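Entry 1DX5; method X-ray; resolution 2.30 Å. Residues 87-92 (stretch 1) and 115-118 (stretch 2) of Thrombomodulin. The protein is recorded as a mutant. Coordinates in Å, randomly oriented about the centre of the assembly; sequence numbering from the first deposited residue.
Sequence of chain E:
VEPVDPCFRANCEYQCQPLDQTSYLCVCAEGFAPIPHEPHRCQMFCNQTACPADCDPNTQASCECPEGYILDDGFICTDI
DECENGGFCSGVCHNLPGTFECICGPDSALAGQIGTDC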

# COMPACT_ATOMS: atom_id res chain seq x y z
N GLY E 87 -4.99 12.95 13.06
CA GLY E 87 -5.01 11.60 13.61
C GLY E 87 -3.94 11.26 14.64
O GLY E 87 -4.02 10.21 15.27
N PHE E 88 -2.95 12.13 14.82
CA PHE E 88 -1.87 11.89 15.79
C PHE E 88 -2.10 12.56 17.13
O PHE E 88 -1.64 12.07 18.17
CB PHE E 88 -0.53 12.37 15.23
CG PHE E 88 0.01 11.51 14.12
CD1 PHE E 88 0.78 10.38 14.42
CD2 PHE E 88 -0.23 11.84 12.79
CE1 PHE E 88 1.30 9.59 13.39
CE2 PHE E 88 0.28 11.07 11.76
CZ PHE E 88 1.05 9.94 12.05
N CYS E 89 -2.79 13.69 17.09
CA CYS E 89 -3.08 14.48 18.28
C CYS E 89 -4.49 15.05 18.21
O CYS E 89 -4.85 15.72 17.24
CB CYS E 89 -2.05 15.60 18.40
SG CYS E 89 -2.29 16.77 19.77
N SER E 90 -5.30 14.77 19.24
CA SER E 90 -6.67 15.27 19.32
C SER E 90 -6.76 16.65 19.98
O SER E 90 -7.75 17.38 19.80
CB SER E 90 -7.56 14.25 20.03
OG SER E 90 -6.98 13.82 21.25
N GLY E 91 -5.73 17.02 20.73
CA GLY E 91 -5.69 18.32 21.37
C GLY E 91 -4.96 19.34 20.50
O GLY E 91 -5.07 19.30 19.27
N VAL E 92 -4.23 20.26 21.12
CA VAL E 92 -3.48 21.27 20.39
C VAL E 92 -2.16 20.64 19.94
O VAL E 92 -1.42 20.09 20.74
CB VAL E 92 -3.21 22.53 21.24
CG1 VAL E 92 -2.49 23.58 20.42
CG2 VAL E 92 -4.53 23.08 21.79
N GLY E 115 5.31 13.33 20.96
CA GLY E 115 5.11 12.14 20.17
C GLY E 115 3.92 11.24 20.48
O GLY E 115 3.77 10.20 19.85
N THR E 116 3.10 11.62 21.45
CA THR E 116 1.93 10.83 21.82
C THR E 116 0.65 11.65 21.84
O THR E 116 0.67 12.87 21.97
CB THR E 116 2.09 10.13 23.19
OG1 THR E 116 2.43 11.11 24.18
CG2 THR E 116 3.17 9.08 23.14
N ASP E 117 -0.48 10.95 21.71
CA ASP E 117 -1.79 11.57 21.70
C ASP E 117 -2.33 11.68 23.13
O ASP E 117 -1.70 11.23 24.08
CB ASP E 117 -2.74 10.72 20.84
CG ASP E 117 -4.08 11.49 20.45
OD1 ASP E 117 -4.25 12.66 20.85
OD2 ASP E 117 -4.91 10.90 19.73
N CYS E 118 -3.51 12.28 23.27
CA CYS E 118 -4.18 12.45 24.56
C CYS E 118 -4.86 11.14 24.98
O CYS E 118 -4.77 10.78 26.18
CB CYS E 118 -5.23 13.57 24.50
SG CYS E 118 -4.60 15.16 23.87
OXT CYS E 118 -5.49 10.50 24.12

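How do the two backbones lie against each other? Neither stretch forms regular helix or strand where they touch, and the approach is local: C89 CA and D117 CA are 4.7 Å apart, while S90 CA and C118 CA have already separated to 6.5 Å. No backbone-to-backbone hydrogen bond links the two segments, so the hydrogen bonding between them depends on a side chain reaching across. The contact is small, burying 213 Å² over both sides, and it joins residues at least 27 positions apart in sequence.

What holds the segments together? The carboxylate of D117 does, through OD1. The CA-to-CB bond of D117 points sideways, but with chi1 at -165° (t) the end of the side chain comes nearer to the first stretch. There D117 OD1 accepts a hydrogen bond from S90 N at 2.9 Å, with a favourable angle of 158° at the hydrogen, and a second from S90 OG at 3.0 Å. The p rotamer of S90 brings its hydroxyl to the same acceptor as its own amide, so a single oxygen gathers both donors.

Does that oxygen also shape its own stretch? It does, because C118 N donates to D117 OD1 at 2.6 Å. One carboxylate oxygen thus ties the amide of the C-terminal residue to the backbone and hydroxyl of S90, a natural role for a negatively charged acceptor.

What packs around this polar centre? F88 contributes its backbone, its O lying 3.2 Å from D117 CB, while the end of its side chain leads away. On the S90 side, C118 points its CA-to-CB bond toward the first stretch, placing CB 3.7 Å from S90 OG and SG 3.8 Å from G91 N. The space beside that sulfur is tight: an ideal CB on G91 would sit just 3.3 Å from C118 SG.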